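Local coordinates for hypothetical protein (Staphylococcus aureus subsp. aureus, PDB 1QYI) that is of unknown function but, as a member of the haloacid dehalogenase (HAD) superfamily, is probably a hydrolase, perhaps a phosphatase, at residues F6-G10 with V11-E15; D323-A326 with D327-A331; I87-I90 with D91-K95; D108-V111 with E112-L115. All blocks are in the same frame, centred on the assembly; numbering follows the deposited sequence.

Contact 1: F6-G10 with V11-E15; sequences FDVDG and VFLSE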
ATOM      1  N   PHE A   6      17.129   0.152   7.735  1.00 25.00           N
ATOM      2  CA  PHE A   6      16.303  -0.808   7.002  1.00 22.58           C
ATOM      3  C   PHE A   6      15.008  -0.231   6.452  1.00 23.18           C
ATOM      4  O   PHE A   6      14.433   0.712   7.001  1.00 21.91           O
ATOM      5  CB  PHE A   6      15.932  -1.971   7.922  1.00 23.99           C
ATOM      6  CG  PHE A   6      17.048  -2.950   8.157  1.00 26.65           C
ATOM      7  CD1 PHE A   6      17.340  -3.925   7.202  1.00 25.82           C
ATOM      8  CD2 PHE A   6      17.790  -2.914   9.341  1.00 25.61           C
ATOM      9  CE1 PHE A   6      18.347  -4.853   7.417  1.00 26.87           C
ATOM     10  CE2 PHE A   6      18.800  -3.834   9.569  1.00 28.08           C
ATOM     11  CZ  PHE A   6      19.082  -4.812   8.602  1.00 30.21           C
ATOM     12  N   ASP A   7      14.551  -0.817   5.354  1.00 23.83           N
ATOM     13  CA  ASP A   7      13.281  -0.437   4.746  1.00 22.65           C
ATOM     14  C   ASP A   7      12.384  -1.617   5.103  1.00 21.36           C
ATOM     15  O   ASP A   7      12.892  -2.698   5.389  1.00 20.97           O
ATOM     16  CB  ASP A   7      13.419  -0.299   3.232  1.00 24.13           C
ATOM     17  CG  ASP A   7      12.104   0.034   2.554  1.00 26.02           C
ATOM     18  OD1 ASP A   7      11.250   0.697   3.179  1.00 27.01           O
ATOM     19  OD2 ASP A   7      11.923  -0.358   1.385  1.00 28.50           O
ATOM     20  N   VAL A   8      11.070  -1.426   5.100  1.00 20.37           N
ATOM     21  CA  VAL A   8      10.177  -2.511   5.477  1.00 19.74           C
ATOM     22  C   VAL A   8       9.682  -3.345   4.302  1.00 20.15           C
ATOM     23  O   VAL A   8      10.046  -4.517   4.186  1.00 19.18           O
ATOM     24  CB  VAL A   8       8.983  -1.986   6.283  1.00 19.81           C
ATOM     25  CG1 VAL A   8       8.189  -3.150   6.829  1.00 14.55           C
ATOM     26  CG2 VAL A   8       9.481  -1.107   7.433  1.00 16.73           C
ATOM     27  N   ASP A   9       8.863  -2.765   3.432  1.00 20.21           N
ATOM     28  CA  ASP A   9       8.387  -3.537   2.302  1.00 21.69           C
ATOM     29  C   ASP A   9       9.533  -3.786   1.352  1.00 21.31           C
ATOM     30  O   ASP A   9      10.348  -2.894   1.099  1.00 21.49           O
ATOM     31  CB  ASP A   9       7.244  -2.836   1.558  1.00 23.19           C
ATOM     32  CG  ASP A   9       5.954  -2.794   2.367  1.00 25.85           C
ATOM     33  OD1 ASP A   9       5.693  -3.740   3.147  1.00 24.54           O
ATOM     34  OD2 ASP A   9       5.193  -1.814   2.206  1.00 28.39           O
ATOM     35  N   GLY A  10       9.582  -5.014   0.838  1.00 19.51           N
ATOM     36  CA  GLY A  10      10.623  -5.415  -0.083  1.00 18.76           C
ATOM     37  C   GLY A  10      11.842  -5.940   0.649  1.00 19.54           C
ATOM     38  O   GLY A  10      12.797  -6.379   0.011  1.00 17.83           O
ATOM     39  N   VAL A  11      11.801  -5.900   1.983  1.00 19.55           N
ATOM     40  CA  VAL A  11      12.914  -6.354   2.818  1.00 19.40           C
ATOM     41  C   VAL A  11      12.483  -7.391   3.854  1.00 21.33           C
ATOM     42  O   VAL A  11      12.943  -8.533   3.848  1.00 20.13           O
ATOM     43  CB  VAL A  11      13.557  -5.172   3.592  1.00 17.30           C
ATOM     44  CG1 VAL A  11      14.616  -5.694   4.548  1.00 16.96           C
ATOM     45  CG2 VAL A  11      14.157  -4.173   2.626  1.00 15.83           C
ATOM     46  N   PHE A  12      11.610  -6.955   4.759  1.00 22.58           N
ATOM     47  CA  PHE A  12      11.093  -7.788   5.839  1.00 20.29           C
ATOM     48  C   PHE A  12       9.702  -8.311   5.500  1.00 21.03           C
ATOM     49  O   PHE A  12       9.384  -9.478   5.746  1.00 22.34           O
ATOM     50  CB  PHE A  12      11.012  -6.965   7.126  1.00 18.33           C
ATOM     51  CG  PHE A  12      12.355  -6.631   7.734  1.00 17.36           C
ATOM     52  CD1 PHE A  12      13.057  -7.583   8.485  1.00 12.88           C
ATOM     53  CD2 PHE A  12      12.901  -5.354   7.594  1.00 15.34           C
ATOM     54  CE1 PHE A  12      14.279  -7.268   9.095  1.00 13.08           C
ATOM     55  CE2 PHE A  12      14.119  -5.030   8.199  1.00 16.45           C
ATOM     56  CZ  PHE A  12      14.814  -5.993   8.956  1.00 13.67           C
ATOM     57  N   LEU A  13       8.868  -7.434   4.946  1.00 19.67           N
ATOM     58  CA  LEU A  13       7.496  -7.790   4.583  1.00 17.96           C
ATOM     59  C   LEU A  13       7.211  -7.443   3.125  1.00 17.73           C
ATOM     60  O   LEU A  13       7.935  -6.661   2.518  1.00 17.48           O
ATOM     61  CB  LEU A  13       6.521  -7.021   5.468  1.00 18.12           C
ATOM     62  CG  LEU A  13       6.768  -6.942   6.979  1.00 20.97           C
ATOM     63  CD1 LEU A  13       5.736  -5.997   7.571  1.00 18.50           C
ATOM     64  CD2 LEU A  13       6.677  -8.324   7.638  1.00 21.33           C
ATOM     65  N   SER A  14       6.164  -8.025   2.557  1.00 18.47           N
ATOM     66  CA  SER A  14       5.821  -7.710   1.182  1.00 21.81           C
ATOM     67  C   SER A  14       4.523  -6.925   1.186  1.00 23.10           C
ATOM     68  O   SER A  14       3.919  -6.740   2.241  1.00 22.47           O
ATOM     69  CB  SER A  14       5.687  -8.979   0.340  1.00 23.21           C
ATOM     70  OG  SER A  14       4.824  -9.918   0.950  1.00 29.71           O
ATOM     71  N   GLU A  15       4.104  -6.449   0.017  1.00 25.60           N
ATOM     72  CA  GLU A  15       2.877  -5.661  -0.099  1.00 26.77           C
ATOM     73  C   GLU A  15       1.675  -6.469  -0.569  1.00 27.16           C
ATOM     74  O   GLU A  15       0.580  -5.925  -0.703  1.00 26.73           O
ATOM     75  CB  GLU A  15       3.093  -4.504  -1.072  1.00 28.48           C
ATOM     76  CG  GLU A  15       4.042  -3.426  -0.587  1.00 31.98           C
ATOM     77  CD  GLU A  15       4.306  -2.378  -1.654  1.00 34.40           C
ATOM     78  OE1 GLU A  15       4.799  -2.753  -2.741  1.00 36.32           O
ATOM     79  OE2 GLU A  15       4.027  -1.183  -1.409  1.00 35.66           O
TER

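Contact 2: D323-A326 with D327-A331; sequences DSLA and DLLSA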
ATOM      1  N   ASP A 323      15.197  -2.146  -1.220  1.00 22.05           N
ATOM      2  CA  ASP A 323      15.023  -2.771  -2.511  1.00 24.96           C
ATOM      3  C   ASP A 323      14.654  -1.758  -3.582  1.00 25.22           C
ATOM      4  O   ASP A 323      14.885  -1.988  -4.764  1.00 25.72           O
ATOM      5  CB  ASP A 323      13.932  -3.834  -2.402  1.00 25.45           C
ATOM      6  CG  ASP A 323      12.611  -3.253  -1.947  1.00 26.36           C
ATOM      7  OD1 ASP A 323      12.590  -2.487  -0.948  1.00 24.89           O
ATOM      8  OD2 ASP A 323      11.589  -3.570  -2.588  1.00 28.62           O
ATOM      9  N   SER A 324      14.069  -0.641  -3.170  1.00 25.44           N
ATOM     10  CA  SER A 324      13.663   0.372  -4.128  1.00 25.61           C
ATOM     11  C   SER A 324      14.817   1.257  -4.526  1.00 26.42           C
ATOM     12  O   SER A 324      15.783   1.449  -3.780  1.00 28.12           O
ATOM     13  CB  SER A 324      12.556   1.251  -3.557  1.00 25.45           C
ATOM     14  OG  SER A 324      13.084   2.158  -2.611  1.00 22.48           O
ATOM     15  N   LEU A 325      14.695   1.799  -5.724  1.00 28.52           N
ATOM     16  CA  LEU A 325      15.685   2.690  -6.266  1.00 27.69           C
ATOM     17  C   LEU A 325      15.622   4.018  -5.508  1.00 27.23           C
ATOM     18  O   LEU A 325      16.642   4.672  -5.312  1.00 28.04           O
ATOM     19  CB  LEU A 325      15.394   2.903  -7.746  1.00 29.24           C
ATOM     20  CG  LEU A 325      16.254   3.981  -8.401  1.00 32.66           C
ATOM     21  CD1 LEU A 325      17.726   3.582  -8.284  1.00 33.37           C
ATOM     22  CD2 LEU A 325      15.850   4.154  -9.853  1.00 32.59           C
ATOM     23  N   ALA A 326      14.427   4.417  -5.080  1.00 25.94           N
ATOM     24  CA  ALA A 326      14.277   5.670  -4.345  1.00 25.62           C
ATOM     25  C   ALA A 326      15.134   5.670  -3.075  1.00 26.25           C
ATOM     26  O   ALA A 326      15.522   6.729  -2.592  1.00 28.84           O
ATOM     27  CB  ALA A 326      12.814   5.907  -3.990  1.00 22.73           C
ATOM     28  N   ASP A 327      15.427   4.489  -2.534  1.00 25.22           N
ATOM     29  CA  ASP A 327      16.252   4.391  -1.333  1.00 25.10           C
ATOM     30  C   ASP A 327      17.726   4.454  -1.699  1.00 25.27           C
ATOM     31  O   ASP A 327      18.569   4.888  -0.904  1.00 25.85           O
ATOM     32  CB  ASP A 327      15.965   3.091  -0.576  1.00 24.89           C
ATOM     33  CG  ASP A 327      14.658   3.148   0.182  1.00 26.75           C
ATOM     34  OD1 ASP A 327      14.386   4.201   0.782  1.00 31.05           O
ATOM     35  OD2 ASP A 327      13.903   2.155   0.196  1.00 28.60           O
ATOM     36  N   LEU A 328      18.034   4.008  -2.910  1.00 24.09           N
ATOM     37  CA  LEU A 328      19.402   4.015  -3.404  1.00 22.86           C
ATOM     38  C   LEU A 328      19.888   5.462  -3.563  1.00 21.84           C
ATOM     39  O   LEU A 328      20.990   5.801  -3.133  1.00 19.90           O
ATOM     40  CB  LEU A 328      19.468   3.253  -4.735  1.00 22.49           C
ATOM     41  CG  LEU A 328      20.809   3.236  -5.469  1.00 22.99           C
ATOM     42  CD1 LEU A 328      20.989   1.924  -6.217  1.00 21.71           C
ATOM     43  CD2 LEU A 328      20.845   4.423  -6.419  1.00 21.02           C
ATOM     44  N   LEU A 329      19.056   6.305  -4.168  1.00 21.29           N
ATOM     45  CA  LEU A 329      19.379   7.714  -4.371  1.00 20.47           C
ATOM     46  C   LEU A 329      19.460   8.450  -3.029  1.00 21.47           C
ATOM     47  O   LEU A 329      20.261   9.373  -2.873  1.00 23.05           O
ATOM     48  CB  LEU A 329      18.330   8.358  -5.287  1.00 19.71           C
ATOM     49  CG  LEU A 329      18.540   8.412  -6.817  1.00 17.20           C
ATOM     50  CD1 LEU A 329      19.240   7.173  -7.346  1.00 17.43           C
ATOM     51  CD2 LEU A 329      17.181   8.587  -7.480  1.00 17.95           C
ATOM     52  N   SER A 330      18.642   8.042  -2.058  1.00 22.12           N
ATOM     53  CA  SER A 330      18.670   8.660  -0.729  1.00 20.93           C
ATOM     54  C   SER A 330      19.996   8.345  -0.041  1.00 20.87           C
ATOM     55  O   SER A 330      20.480   9.132   0.766  1.00 22.62           O
ATOM     56  CB  SER A 330      17.526   8.140   0.151  1.00 19.92           C
ATOM     57  OG  SER A 330      16.261   8.631  -0.261  1.00 21.62           O
ATOM     58  N   ALA A 331      20.575   7.186  -0.339  1.00 22.47           N
ATOM     59  CA  ALA A 331      21.850   6.816   0.270  1.00 22.48           C
ATOM     60  C   ALA A 331      22.985   7.539  -0.453  1.00 22.41           C
ATOM     61  O   ALA A 331      23.875   8.099   0.181  1.00 23.26           O
ATOM     62  CB  ALA A 331      22.051   5.300   0.210  1.00 23.11           C
TER

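Contact 3: I87-I90 with D91-K95; sequences IHLI and DILKK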
ATOM      1  N   ILE A  87     -16.356   0.023 -12.156  1.00 24.41           N
ATOM      2  CA  ILE A  87     -16.584  -0.611 -13.448  1.00 24.15           C
ATOM      3  C   ILE A  87     -17.708  -1.637 -13.341  1.00 24.02           C
ATOM      4  O   ILE A  87     -18.529  -1.774 -14.249  1.00 23.26           O
ATOM      5  CB  ILE A  87     -15.286  -1.292 -13.951  1.00 24.78           C
ATOM      6  CG1 ILE A  87     -14.197  -0.237 -14.116  1.00 23.63           C
ATOM      7  CG2 ILE A  87     -15.533  -1.993 -15.279  1.00 25.34           C
ATOM      8  CD1 ILE A  87     -14.632   0.915 -15.002  1.00 25.65           C
ATOM      9  N   HIS A  88     -17.744  -2.353 -12.224  1.00 23.88           N
ATOM     10  CA  HIS A  88     -18.784  -3.342 -12.013  1.00 25.05           C
ATOM     11  C   HIS A  88     -20.071  -2.667 -11.588  1.00 26.20           C
ATOM     12  O   HIS A  88     -21.156  -3.140 -11.911  1.00 27.58           O
ATOM     13  CB  HIS A  88     -18.370  -4.357 -10.955  1.00 25.08           C
ATOM     14  CG  HIS A  88     -17.264  -5.258 -11.390  1.00 26.75           C
ATOM     15  ND1 HIS A  88     -17.221  -5.820 -12.655  1.00 26.33           N
ATOM     16  CD2 HIS A  88     -16.167  -5.709 -10.749  1.00 27.17           C
ATOM     17  CE1 HIS A  88     -16.149  -6.569 -12.763  1.00 26.72           C
ATOM     18  NE2 HIS A  88     -15.483  -6.525 -11.620  1.00 28.35           N
ATOM     19  N   LEU A  89     -19.954  -1.559 -10.863  1.00 26.95           N
ATOM     20  CA  LEU A  89     -21.135  -0.851 -10.416  1.00 26.14           C
ATOM     21  C   LEU A  89     -21.839  -0.287 -11.641  1.00 27.10           C
ATOM     22  O   LEU A  89     -23.036  -0.492 -11.828  1.00 27.74           O
ATOM     23  CB  LEU A  89     -20.761   0.280  -9.454  1.00 24.84           C
ATOM     24  CG  LEU A  89     -21.946   1.129  -8.973  1.00 22.05           C
ATOM     25  CD1 LEU A  89     -22.970   0.243  -8.308  1.00 22.88           C
ATOM     26  CD2 LEU A  89     -21.466   2.204  -8.035  1.00 22.77           C
ATOM     27  N   ILE A  90     -21.084   0.418 -12.473  1.00 26.60           N
ATOM     28  CA  ILE A  90     -21.619   1.010 -13.696  1.00 28.35           C
ATOM     29  C   ILE A  90     -22.254  -0.099 -14.558  1.00 28.86           C
ATOM     30  O   ILE A  90     -23.273   0.114 -15.210  1.00 28.79           O
ATOM     31  CB  ILE A  90     -20.478   1.746 -14.495  1.00 26.39           C
ATOM     32  CG1 ILE A  90     -20.054   3.001 -13.748  1.00 24.44           C
ATOM     33  CG2 ILE A  90     -20.953   2.142 -15.887  1.00 28.18           C
ATOM     34  CD1 ILE A  90     -18.681   3.506 -14.127  1.00 28.07           C
ATOM     35  N   ASP A  91     -21.649  -1.285 -14.529  1.00 29.69           N
ATOM     36  CA  ASP A  91     -22.119  -2.431 -15.298  1.00 28.92           C
ATOM     37  C   ASP A  91     -23.488  -2.937 -14.822  1.00 28.71           C
ATOM     38  O   ASP A  91     -24.339  -3.335 -15.625  1.00 28.15           O
ATOM     39  CB  ASP A  91     -21.074  -3.553 -15.229  1.00 29.31           C
ATOM     40  CG  ASP A  91     -21.292  -4.621 -16.283  1.00 30.68           C
ATOM     41  OD1 ASP A  91     -21.717  -4.273 -17.411  1.00 33.11           O
ATOM     42  OD2 ASP A  91     -20.999  -5.802 -16.003  1.00 30.81           O
ATOM     43  N   ILE A  92     -23.686  -2.924 -13.508  1.00 28.03           N
ATOM     44  CA  ILE A  92     -24.933  -3.361 -12.898  1.00 27.89           C
ATOM     45  C   ILE A  92     -25.995  -2.266 -13.078  1.00 29.48           C
ATOM     46  O   ILE A  92     -27.182  -2.560 -13.238  1.00 30.20           O
ATOM     47  CB  ILE A  92     -24.732  -3.659 -11.376  1.00 26.28           C
ATOM     48  CG1 ILE A  92     -23.681  -4.747 -11.201  1.00 24.48           C
ATOM     49  CG2 ILE A  92     -26.038  -4.113 -10.736  1.00 24.28           C
ATOM     50  CD1 ILE A  92     -23.332  -5.037  -9.765  1.00 28.35           C
ATOM     51  N   LEU A  93     -25.567  -1.006 -13.057  1.00 30.46           N
ATOM     52  CA  LEU A  93     -26.492   0.113 -13.212  1.00 32.97           C
ATOM     53  C   LEU A  93     -27.052   0.261 -14.621  1.00 36.17           C
ATOM     54  O   LEU A  93     -28.075   0.918 -14.814  1.00 39.40           O
ATOM     55  CB  LEU A  93     -25.822   1.423 -12.813  1.00 29.32           C
ATOM     56  CG  LEU A  93     -25.491   1.546 -11.336  1.00 28.37           C
ATOM     57  CD1 LEU A  93     -24.638   2.777 -11.137  1.00 29.78           C
ATOM     58  CD2 LEU A  93     -26.764   1.623 -10.512  1.00 26.49           C
ATOM     59  N   LYS A  94     -26.388  -0.339 -15.600  1.00 37.58           N
ATOM     60  CA  LYS A  94     -26.848  -0.252 -16.977  1.00 39.81           C
ATOM     61  C   LYS A  94     -27.913  -1.316 -17.247  1.00 41.30           C
ATOM     62  O   LYS A  94     -28.368  -1.484 -18.377  1.00 41.03           O
ATOM     63  CB  LYS A  94     -25.661  -0.425 -17.927  1.00 42.15           C
ATOM     64  CG  LYS A  94     -25.955  -0.096 -19.379  1.00 45.28           C
ATOM     65  CD  LYS A  94     -24.690  -0.152 -20.226  1.00 47.99           C
ATOM     66  CE  LYS A  94     -24.101  -1.554 -20.260  1.00 50.27           C
ATOM     67  NZ  LYS A  94     -22.801  -1.598 -20.991  1.00 51.23           N
ATOM     68  N   LYS A  95     -28.308  -2.032 -16.197  1.00 42.56           N
ATOM     69  CA  LYS A  95     -29.327  -3.068 -16.310  1.00 43.44           C
ATOM     70  C   LYS A  95     -30.662  -2.576 -15.741  1.00 44.16           C
ATOM     71  O   LYS A  95     -31.691  -3.234 -15.897  1.00 45.58           O
ATOM     72  CB  LYS A  95     -28.885  -4.339 -15.573  1.00 43.69           C
ATOM     73  CG  LYS A  95     -27.569  -4.931 -16.067  1.00 43.51           C
ATOM     74  CD  LYS A  95     -27.712  -5.655 -17.394  1.00 45.54           C
ATOM     75  CE  LYS A  95     -28.345  -7.035 -17.219  1.00 50.04           C
ATOM     76  NZ  LYS A  95     -27.442  -7.995 -16.492  1.00 52.03           N
TER

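Contact 4: D108-V111 with E112-L115; sequences DEPV and ELKL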
ATOM      1  N   ASP A 108     -30.790  11.719  -1.927  1.00 53.69           N
ATOM      2  CA  ASP A 108     -30.147  12.376  -0.795  1.00 52.54           C
ATOM      3  C   ASP A 108     -29.541  11.393   0.203  1.00 51.29           C
ATOM      4  O   ASP A 108     -28.685  11.774   0.997  1.00 52.02           O
ATOM      5  CB  ASP A 108     -31.155  13.277  -0.068  1.00 53.81           C
ATOM      6  CG  ASP A 108     -31.480  14.548  -0.841  1.00 55.66           C
ATOM      7  OD1 ASP A 108     -31.824  14.459  -2.040  1.00 57.24           O
ATOM      8  OD2 ASP A 108     -31.399  15.642  -0.244  1.00 55.27           O
ATOM      9  N   GLU A 109     -29.975  10.137   0.174  1.00 49.57           N
ATOM     10  CA  GLU A 109     -29.432   9.160   1.111  1.00 49.23           C
ATOM     11  C   GLU A 109     -28.014   8.760   0.729  1.00 47.28           C
ATOM     12  O   GLU A 109     -27.629   8.824  -0.437  1.00 47.88           O
ATOM     13  CB  GLU A 109     -30.321   7.918   1.182  1.00 52.16           C
ATOM     14  CG  GLU A 109     -31.708   8.165   1.776  1.00 56.16           C
ATOM     15  CD  GLU A 109     -32.547   6.894   1.844  1.00 59.46           C
ATOM     16  OE1 GLU A 109     -32.808   6.289   0.775  1.00 60.64           O
ATOM     17  OE2 GLU A 109     -32.947   6.503   2.966  1.00 60.22           O
ATOM     18  N   PRO A 110     -27.210   8.339   1.716  1.00 44.81           N
ATOM     19  CA  PRO A 110     -25.824   7.934   1.456  1.00 43.71           C
ATOM     20  C   PRO A 110     -25.726   6.741   0.500  1.00 41.87           C
ATOM     21  O   PRO A 110     -26.547   5.823   0.560  1.00 41.87           O
ATOM     22  CB  PRO A 110     -25.291   7.623   2.854  1.00 42.96           C
ATOM     23  CG  PRO A 110     -26.513   7.136   3.570  1.00 43.94           C
ATOM     24  CD  PRO A 110     -27.572   8.105   3.126  1.00 42.80           C
ATOM     25  N   VAL A 111     -24.728   6.775  -0.385  1.00 39.88           N
ATOM     26  CA  VAL A 111     -24.512   5.714  -1.372  1.00 38.43           C
ATOM     27  C   VAL A 111     -24.451   4.335  -0.752  1.00 36.95           C
ATOM     28  O   VAL A 111     -24.861   3.347  -1.362  1.00 37.15           O
ATOM     29  CB  VAL A 111     -23.208   5.928  -2.183  1.00 38.96           C
ATOM     30  CG1 VAL A 111     -23.435   6.973  -3.261  1.00 39.27           C
ATOM     31  CG2 VAL A 111     -22.070   6.348  -1.260  1.00 36.00           C
ATOM     32  N   GLU A 112     -23.929   4.262   0.460  1.00 35.28           N
ATOM     33  CA  GLU A 112     -23.841   2.990   1.145  1.00 34.18           C
ATOM     34  C   GLU A 112     -25.230   2.365   1.265  1.00 32.73           C
ATOM     35  O   GLU A 112     -25.401   1.171   1.030  1.00 32.96           O
ATOM     36  CB  GLU A 112     -23.214   3.197   2.520  1.00 35.62           C
ATOM     37  CG  GLU A 112     -23.321   2.005   3.436  1.00 37.20           C
ATOM     38  CD  GLU A 112     -22.363   2.099   4.596  1.00 37.97           C
ATOM     39  OE1 GLU A 112     -22.279   3.186   5.210  1.00 37.62           O
ATOM     40  OE2 GLU A 112     -21.700   1.084   4.892  1.00 39.13           O
ATOM     41  N   LEU A 113     -26.226   3.173   1.610  1.00 31.13           N
ATOM     42  CA  LEU A 113     -27.586   2.671   1.746  1.00 29.09           C
ATOM     43  C   LEU A 113     -28.288   2.602   0.395  1.00 28.31           C
ATOM     44  O   LEU A 113     -29.182   1.784   0.203  1.00 28.29           O
ATOM     45  CB  LEU A 113     -28.382   3.558   2.705  1.00 30.75           C
ATOM     46  CG  LEU A 113     -27.817   3.674   4.130  1.00 32.30           C
ATOM     47  CD1 LEU A 113     -28.555   4.771   4.866  1.00 32.26           C
ATOM     48  CD2 LEU A 113     -27.943   2.341   4.876  1.00 31.20           C
ATOM     49  N   LYS A 114     -27.889   3.460  -0.540  1.00 26.64           N
ATOM     50  CA  LYS A 114     -28.495   3.457  -1.864  1.00 26.46           C
ATOM     51  C   LYS A 114     -28.046   2.229  -2.653  1.00 26.07           C
ATOM     52  O   LYS A 114     -28.704   1.813  -3.614  1.00 23.98           O
ATOM     53  CB  LYS A 114     -28.143   4.734  -2.633  1.00 25.58           C
ATOM     54  CG  LYS A 114     -28.779   5.990  -2.032  1.00 27.95           C
ATOM     55  CD  LYS A 114     -28.686   7.204  -2.951  1.00 27.51           C
ATOM     56  CE  LYS A 114     -27.248   7.597  -3.260  1.00 30.59           C
ATOM     57  NZ  LYS A 114     -27.211   8.780  -4.177  1.00 31.29           N
ATOM     58  N   LEU A 115     -26.927   1.638  -2.245  1.00 25.91           N
ATOM     59  CA  LEU A 115     -26.433   0.448  -2.924  1.00 25.75           C
ATOM     60  C   LEU A 115     -27.370  -0.714  -2.596  1.00 26.93           C
ATOM     61  O   LEU A 115     -27.602  -1.597  -3.425  1.00 28.77           O
ATOM     62  CB  LEU A 115     -25.001   0.118  -2.471  1.00 23.71           C
ATOM     63  CG  LEU A 115     -23.844   0.962  -3.044  1.00 23.20           C
ATOM     64  CD1 LEU A 115     -22.547   0.638  -2.315  1.00 16.49           C
ATOM     65  CD2 LEU A 115     -23.691   0.691  -4.538  1.00 20.90           C
TER

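Contact 1: F6-G10 with V11-E15
With nearly equal first torsions, chi1 -76° in Phe6 and -71° in Phe12, each ring sits opposite its own carbonyl carbon, and the two meet at the start of the turn. Phe12 brings its edge over one face of Phe6, offset toward the rim: the ring centroids are 5.1 Å apart, the planes lie at 60°, and Phe12 CE2 is 3.5 Å from Phe6 CD1. The rim of the Phe12 ring also rests beside the carbonyl oxygen of Asp7. The hub of the turn is Val8 O, which takes three backbone donors in a row: Val11 N at 3.1 Å, Phe12 N at 3.0 Å and Leu13 N at 3.2 Å. A return bond from Gly10 N to Leu13 O, 2.9 Å, closes the loop, and Gly10 passes it with a positive phi. Val8 CG1 lies alongside Leu13 CD1, 3.8 Å away. Asp9 reaches past the turn, its OD2 3.4 Å from Glu15 CG, while OD1 forms a salt bridge with Arg240. The DxDG sequence after a central parallel strand matches HAD motif I, and the single wound turn that follows is consistent with the superfamily's squiggle, which leads toward the cap.

Contact 2: D323-A326 with D327-A331
Ser324, at the N-cap, meets Asp327, three residues on. With chi1 at 75°, Ser324 OG hangs between its own backbone N and carbonyl carbon, where Asp327 N gives it a weak capping bond of 3.3 Å; Ser324 O shares that N-H, again weakly. Ser324 OG also lies 2.9 Å from Asp327 OD2, a weak bond whose proton may go to another acceptor. The other carboxylate oxygen, OD1, forms a salt bridge with Lys284, the firmer hold on this group. Next comes Leu325, whose carbonyl oxygen accepts Leu329 N at 3.1 Å in a nearly straight bond (162° at the hydrogen). Leu325 CD1 touches both leucines of the following turn, Leu328 CD2 at 3.7 Å and Leu329 CD1 at 4.0 Å. Ala326 contributes mainly its carbonyl oxygen: Ser330 N bonds to it weakly, and Ser330 OG, whose main partner is Pro285 O, lies 3.1 Å from Ala326 O; one proton cannot fully serve both. Strand 318-322 thus passes into helix 325-334 within one beta-alpha-beta unit. The GDSxxD sequence at this strand-to-helix junction matches HAD motif IV, the acidic loop that in relatives helps to bind magnesium.

Contact 3: I87-I90 with D91-K95
Leu93 N gives Leu89 O the shortest bond of this helical turn, 2.9 Å and 152° at the hydrogen. One residue earlier, Ile92 N bonds to His88 O at 3.0 Å, and before that Asp91 N reaches Ile87 O at 3.2 Å. The ladder slackens further on: Lys94 N to Ile90 O, 3.2 Å, is weak, and Lys95 N bonds to Ile92 O, only three residues back. Outside this backbone core the side chains lean on the carbonyls they follow. Ile92 CG1 sits 3.1 Å from His88 O, and Leu93 CG is 3.2 Å from Leu89 O. Leu89 and Leu93 then meet by their branched ends. Leu89 has CG opposite its backbone N (chi1 177°), while Leu93 carries CG opposite its carbonyl carbon (chi1 -67°), and the two chains slant past each other with Leu89 CG 3.8 Å from Leu93 CD1. Both leucines press on Phe104 of helix 98-106. On another side, Ile90 packs against Leu151, Phe154 and Ala155 of helix 144-158, where Lys94 also forms a salt bridge with Glu158; Ile92 meets Phe126, so helix 77-93 is wedged between two helices and a loop of the all-helical region.

Contact 4: D108-V111 with E112-L115
Pro110 and Leu113 cross obliquely, the ring of the proline meeting one methyl of the leucine: Pro110 CG is 3.4 Å from Leu113 CD1. Leu113 gets there because its CG stands opposite its carbonyl carbon (chi1 -59°), which throws the branch back toward the start of the helix. Lys114 also folds backward, but along a different line. Its chain kinks at chi3, -61°, so that the methylenes run past the preceding loop, with Lys114 CE 3.1 Å from Glu109 O and 3.9 Å from Val111 CG1. Val111 therefore slants across the aliphatic part of the lysine while the ammonium group travels on to the carbonyl oxygens of Phe104 and Gln107, both hydrogen-bonded to NZ. Leu115 turns back too, its CG tucked 3.1 Å from Val111 O. Beneath these side chains the first turn of helix 111-115 is bonded through the backbone. The carbonyl oxygen of Pro110, the N-cap residue, takes Lys114 N at 2.9 Å and Leu113 N weakly; Val111 O receives Leu115 N at 2.8 Å. Glu112 points its carboxylate elsewhere, to a salt bridge with Arg200. The chemistry is divided: apolar carbons of Pro110 and Leu113 meet on the exposed side of the turn, while the lysine, with its methylenes buried, spends its N-H groups on main-chain oxygens near the end of helix 98-106, whose partial negative charge would probably suit a protonated amine.

In the fold
Contacts 1 and 2 touch and probably share one site. Asp7 OD2 lies 3.2 Å from Asp323 OD1 and 3.4 Å from Asp327 OD2, a cluster of carboxylates just after strands 3-6 and 318-322 and in the first turn of helix 325-334. Lys284 pairs with Asp327 and, more weakly, with Asp7. Such an acidic pocket is consistent with the magnesium-binding active site of HAD hydrolases. Contacts 3 and 4 lie across the chain's centre in the helical region between strands 3-6 and 233-237, probably a cap. Leu89 CD1 and Leu115 CD2 touch at 3.9 Å; Leu89 and Leu93 pack on the Phe104 ring, whereas Lys114 bonds its carbonyl. Their centres lie about 37 and 39 Å from that of contact 1.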